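Local coordinates for topoisomerase I-like protein (Leishmania donovani, PDB 2B9S), which is one subunit of a heterodimeric type IB DNA topoisomerase, which probably relaxes supercoiled DNA by transiently nicking and resealing one strand, at residues Phe50-Ala60 with Trp85-Ile96. Numbering follows the deposited sequence.
Sequences FKMTPEEEEVA and WREILDKRQHPI
The carboxylate of Glu56 meets the guanidinium of Arg92. Glu56 CB lies 4.2 Å from Leu89 CD2. CG touches Ile88 CG2 and the same leucine methyl. CD packs on Leu89 CD2 at 3.6 Å. CG stands beside the backbone N (chi1 -64°) and the chain is extended from there, which brings the carboxylate to Arg92. Arg92 grips it side-on. Its NE bonds the syn lone pair of Glu56 OE2 at 2.9 Å, and NH2 bonds Glu56 OE1 at 3.0 Å. Both bonds are nearly straight. OE1 also accepts from Thr53 N, above the carboxylate plane. These three bonds hold the buried carboxylate in place. Glu56 N donates to Thr53 OG1, completing a capping box. A water bridges Glu56 OE2 and Ile88 O. Arg92 NH2 also donates to Lys51 O. Phe50 CZ lies over one face of the guanidinium, the two planes 18° apart. Ile96 CD1 sits over a face of Phe50. Trp85 NE1 donates to Glu56 O at 3.0 Å. Lys91 NZ forms a salt bridge to Glu55 OE1.

The bidentate salt bridge ties the start of helix 54-64 to the turn after helix 75-89, within the DNA-binding fragment, about 12 Å from the nucleic acid at the nearest atom. Segments 54-60 and 85-89 of these helices run nearly antiparallel, axes 9.6 Å apart at closest approach. Val59 and Ile88 reach Leu175 of strand 175-176; Phe50, Met52 and Trp85 touch Ile43 of strand 43-45.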
loop_
_atom_site.group_PDB
_atom_site.type_symbol
_atom_site.label_atom_id
_atom_site.label_comp_id
_atom_site.label_asym_id
_atom_site.label_seq_id
_atom_site.Cartn_x
_atom_site.Cartn_y
_atom_site.Cartn_z
ATOM N N PHE D 50 -29.297 -6.401 28.203
ATOM C CA PHE D 50 -27.926 -6.497 28.698
ATOM C C PHE D 50 -27.207 -5.148 28.629
ATOM O O PHE D 50 -27.146 -4.504 27.575
ATOM C CB PHE D 50 -27.170 -7.595 27.944
ATOM C CG PHE D 50 -25.726 -7.765 28.368
ATOM C CD1 PHE D 50 -24.692 -7.312 27.548
ATOM C CD2 PHE D 50 -25.399 -8.397 29.564
ATOM C CE1 PHE D 50 -23.364 -7.476 27.918
ATOM C CE2 PHE D 50 -24.076 -8.578 29.928
ATOM C CZ PHE D 50 -23.050 -8.111 29.085
ATOM N N LYS D 51 -26.705 -4.719 29.782
ATOM C CA LYS D 51 -25.983 -3.457 29.922
ATOM C C LYS D 51 -24.480 -3.693 29.850
ATOM O O LYS D 51 -23.977 -4.751 30.268
ATOM C CB LYS D 51 -26.336 -2.768 31.244
ATOM C CG LYS D 51 -27.800 -2.336 31.343
ATOM C CD LYS D 51 -28.008 -1.456 32.562
ATOM C CE LYS D 51 -29.483 -1.202 32.848
ATOM N NZ LYS D 51 -29.652 -0.623 34.212
ATOM N N MET D 52 -23.779 -2.686 29.339
ATOM C CA MET D 52 -22.353 -2.767 29.086
ATOM C C MET D 52 -21.576 -1.594 29.675
ATOM O O MET D 52 -22.059 -0.452 29.708
ATOM C CB MET D 52 -22.115 -2.814 27.570
ATOM C CG MET D 52 -22.511 -4.137 26.927
ATOM S SD MET D 52 -22.530 -4.086 25.127
ATOM C CE MET D 52 -23.813 -2.929 24.728
ATOM N N THR D 53 -20.355 -1.888 30.123
ATOM C CA THR D 53 -19.350 -0.853 30.365
ATOM C C THR D 53 -19.070 -0.158 29.029
ATOM O O THR D 53 -19.250 -0.779 27.973
ATOM C CB THR D 53 -18.022 -1.460 30.884
ATOM O OG1 THR D 53 -17.334 -2.137 29.815
ATOM C CG2 THR D 53 -18.263 -2.418 32.078
ATOM N N PRO D 54 -18.652 1.126 29.066
ATOM C CA PRO D 54 -18.228 1.893 27.874
ATOM C C PRO D 54 -17.260 1.139 26.927
ATOM O O PRO D 54 -17.345 1.268 25.715
ATOM C CB PRO D 54 -17.535 3.123 28.491
ATOM C CG PRO D 54 -18.330 3.352 29.807
ATOM C CD PRO D 54 -18.615 1.947 30.302
ATOM N N GLU D 55 -16.363 0.355 27.503
ATOM C CA GLU D 55 -15.370 -0.404 26.771
ATOM C C GLU D 55 -15.997 -1.563 25.986
ATOM O O GLU D 55 -15.612 -1.814 24.847
ATOM C CB GLU D 55 -14.296 -0.909 27.744
ATOM C CG GLU D 55 -13.109 -1.618 27.085
ATOM C CD GLU D 55 -12.235 -2.384 28.076
ATOM O OE1 GLU D 55 -12.652 -2.576 29.258
ATOM O OE2 GLU D 55 -11.138 -2.820 27.661
ATOM N N GLU D 56 -16.930 -2.273 26.616
ATOM C CA GLU D 56 -17.710 -3.338 25.976
ATOM C C GLU D 56 -18.633 -2.752 24.926
ATOM O O GLU D 56 -18.800 -3.324 23.858
ATOM C CB GLU D 56 -18.563 -4.103 27.007
ATOM C CG GLU D 56 -17.767 -4.859 28.047
ATOM C CD GLU D 56 -18.577 -5.229 29.275
ATOM O OE1 GLU D 56 -19.723 -4.778 29.413
ATOM O OE2 GLU D 56 -18.068 -5.976 30.127
ATOM N N GLU D 57 -19.237 -1.611 25.253
ATOM C CA GLU D 57 -20.218 -0.966 24.418
ATOM C C GLU D 57 -19.604 -0.433 23.137
ATOM O O GLU D 57 -20.238 -0.453 22.071
ATOM C CB GLU D 57 -20.892 0.177 25.190
ATOM C CG GLU D 57 -21.881 0.929 24.333
ATOM C CD GLU D 57 -22.285 2.272 24.904
ATOM O OE1 GLU D 57 -23.079 2.316 25.874
ATOM O OE2 GLU D 57 -21.835 3.286 24.347
ATOM N N GLU D 58 -18.391 0.099 23.256
ATOM C CA GLU D 58 -17.691 0.647 22.110
ATOM C C GLU D 58 -17.431 -0.443 21.069
ATOM O O GLU D 58 -17.644 -0.222 19.876
ATOM C CB GLU D 58 -16.370 1.287 22.556
ATOM C CG GLU D 58 -15.512 1.804 21.412
ATOM C CD GLU D 58 -14.181 2.368 21.857
ATOM O OE1 GLU D 58 -13.657 1.943 22.921
ATOM O OE2 GLU D 58 -13.638 3.201 21.103
ATOM N N VAL D 59 -16.967 -1.605 21.534
ATOM C CA VAL D 59 -16.654 -2.738 20.668
ATOM C C VAL D 59 -17.908 -3.408 20.070
ATOM O O VAL D 59 -17.926 -3.745 18.882
ATOM C CB VAL D 59 -15.681 -3.726 21.365
ATOM C CG1 VAL D 59 -15.374 -4.952 20.485
ATOM C CG2 VAL D 59 -14.381 -3.001 21.701
ATOM N N ALA D 60 -18.954 -3.564 20.878
ATOM C CA ALA D 60 -20.290 -3.961 20.394
ATOM C C ALA D 60 -20.809 -3.051 19.280
ATOM O O ALA D 60 -21.370 -3.518 18.301
ATOM C CB ALA D 60 -21.306 -4.003 21.573
ATOM N N TRP D 85 -14.316 -9.359 21.546
ATOM C CA TRP D 85 -15.332 -8.772 22.411
ATOM C C TRP D 85 -15.429 -9.491 23.758
ATOM O O TRP D 85 -15.495 -8.844 24.806
ATOM C CB TRP D 85 -16.683 -8.766 21.695
ATOM C CG TRP D 85 -17.741 -7.961 22.368
ATOM C CD1 TRP D 85 -17.587 -6.757 23.016
ATOM C CD2 TRP D 85 -19.138 -8.282 22.448
ATOM N NE1 TRP D 85 -18.795 -6.325 23.503
ATOM C CE2 TRP D 85 -19.763 -7.237 23.171
ATOM C CE3 TRP D 85 -19.919 -9.370 22.004
ATOM C CZ2 TRP D 85 -21.143 -7.229 23.433
ATOM C CZ3 TRP D 85 -21.291 -9.364 22.282
ATOM C CH2 TRP D 85 -21.888 -8.298 22.981
ATOM N N ARG D 86 -15.435 -10.824 23.711
ATOM C CA ARG D 86 -15.377 -11.704 24.887
ATOM C C ARG D 86 -14.152 -11.533 25.792
ATOM O O ARG D 86 -14.259 -11.734 27.004
ATOM C CB ARG D 86 -15.450 -13.174 24.452
ATOM C CG ARG D 86 -16.828 -13.669 24.028
ATOM C CD ARG D 86 -17.823 -13.777 25.189
ATOM N NE ARG D 86 -17.366 -14.682 26.245
ATOM C CZ ARG D 86 -17.552 -16.009 26.272
ATOM N NH1 ARG D 86 -18.182 -16.643 25.292
ATOM N NH2 ARG D 86 -17.088 -16.710 27.292
ATOM N N GLU D 87 -12.986 -11.215 25.221
ATOM C CA GLU D 87 -11.792 -10.898 26.027
ATOM C C GLU D 87 -12.054 -9.722 26.968
ATOM O O GLU D 87 -11.512 -9.666 28.075
ATOM C CB GLU D 87 -10.623 -10.491 25.142
ATOM C CG GLU D 87 -9.826 -11.590 24.509
ATOM C CD GLU D 87 -8.631 -11.026 23.742
ATOM O OE1 GLU D 87 -8.432 -11.425 22.565
ATOM O OE2 GLU D 87 -7.920 -10.157 24.313
ATOM N N ILE D 88 -12.834 -8.758 26.485
ATOM C CA ILE D 88 -13.214 -7.588 27.259
ATOM C C ILE D 88 -14.304 -7.972 28.259
ATOM O O ILE D 88 -14.180 -7.686 29.462
ATOM C CB ILE D 88 -13.651 -6.411 26.339
ATOM C CG1 ILE D 88 -12.476 -5.975 25.443
ATOM C CG2 ILE D 88 -14.193 -5.218 27.171
ATOM C CD1 ILE D 88 -12.869 -5.163 24.207
ATOM N N LEU D 89 -15.353 -8.630 27.755
ATOM C CA LEU D 89 -16.506 -9.030 28.546
ATOM C C LEU D 89 -16.140 -9.981 29.688
ATOM O O LEU D 89 -16.768 -9.953 30.759
ATOM C CB LEU D 89 -17.550 -9.708 27.641
ATOM C CG LEU D 89 -18.446 -8.962 26.641
ATOM C CD1 LEU D 89 -19.116 -9.957 25.692
ATOM C CD2 LEU D 89 -19.526 -8.130 27.351
ATOM N N ASP D 90 -15.164 -10.857 29.430
ATOM C CA ASP D 90 -14.763 -11.917 30.372
ATOM C C ASP D 90 -14.001 -11.390 31.575
ATOM O O ASP D 90 -13.635 -12.161 32.451
ATOM C CB ASP D 90 -13.933 -13.006 29.687
ATOM C CG ASP D 90 -14.771 -13.931 28.807
ATOM O OD1 ASP D 90 -16.010 -13.770 28.744
ATOM O OD2 ASP D 90 -14.177 -14.833 28.171
ATOM N N LYS D 91 -13.765 -10.081 31.627
ATOM C CA LYS D 91 -13.172 -9.473 32.825
ATOM C C LYS D 91 -14.184 -9.371 33.972
ATOM O O LYS D 91 -13.795 -9.239 35.131
ATOM C CB LYS D 91 -12.560 -8.116 32.500
ATOM C CG LYS D 91 -11.347 -8.228 31.586
ATOM C CD LYS D 91 -10.601 -6.918 31.493
ATOM C CE LYS D 91 -11.274 -5.972 30.537
ATOM N NZ LYS D 91 -11.321 -4.612 31.115
ATOM N N ARG D 92 -15.480 -9.439 33.644
ATOM C CA ARG D 92 -16.538 -9.420 34.653
ATOM C C ARG D 92 -17.538 -10.563 34.416
ATOM O O ARG D 92 -17.329 -11.375 33.524
ATOM C CB ARG D 92 -17.210 -8.028 34.758
ATOM C CG ARG D 92 -17.771 -7.406 33.463
ATOM C CD ARG D 92 -19.047 -8.099 32.946
ATOM N NE ARG D 92 -19.789 -7.193 32.082
ATOM C CZ ARG D 92 -21.108 -7.017 32.108
ATOM N NH1 ARG D 92 -21.847 -7.716 32.951
ATOM N NH2 ARG D 92 -21.679 -6.128 31.297
ATOM N N GLN D 93 -18.586 -10.644 35.239
ATOM C CA GLN D 93 -19.579 -11.722 35.140
ATOM C C GLN D 93 -20.655 -11.322 34.155
ATOM O O GLN D 93 -21.171 -10.209 34.224
ATOM C CB GLN D 93 -20.195 -12.039 36.531
ATOM N N HIS D 94 -20.981 -12.213 33.224
ATOM C CA HIS D 94 -21.969 -11.910 32.170
ATOM C C HIS D 94 -22.484 -13.212 31.578
ATOM O O HIS D 94 -21.830 -14.273 31.733
ATOM C CB HIS D 94 -21.348 -11.068 31.049
ATOM C CG HIS D 94 -20.354 -11.822 30.227
ATOM N ND1 HIS D 94 -19.025 -11.927 30.576
ATOM C CD2 HIS D 94 -20.502 -12.538 29.095
ATOM C CE1 HIS D 94 -18.397 -12.678 29.688
ATOM N NE2 HIS D 94 -19.272 -13.063 28.780
ATOM N N PRO D 95 -23.664 -13.156 30.907
ATOM C CA PRO D 95 -24.243 -14.350 30.315
ATOM C C PRO D 95 -23.943 -14.611 28.808
ATOM O O PRO D 95 -24.518 -15.553 28.241
ATOM C CB PRO D 95 -25.746 -14.104 30.525
ATOM C CG PRO D 95 -25.883 -12.609 30.324
ATOM C CD PRO D 95 -24.564 -11.993 30.751
ATOM N N ILE D 96 -23.068 -13.810 28.183
ATOM C CA ILE D 96 -22.807 -13.880 26.723
ATOM C C ILE D 96 -21.977 -15.123 26.319
ATOM O O ILE D 96 -20.795 -15.240 26.652
ATOM C CB ILE D 96 -22.124 -12.567 26.177
ATOM C CG1 ILE D 96 -22.740 -11.280 26.779
ATOM C CG2 ILE D 96 -22.096 -12.539 24.664
ATOM C CD1 ILE D 96 -24.167 -10.958 26.375
HETATM O O HOH W 1 -15.464 -5.860 31.000
#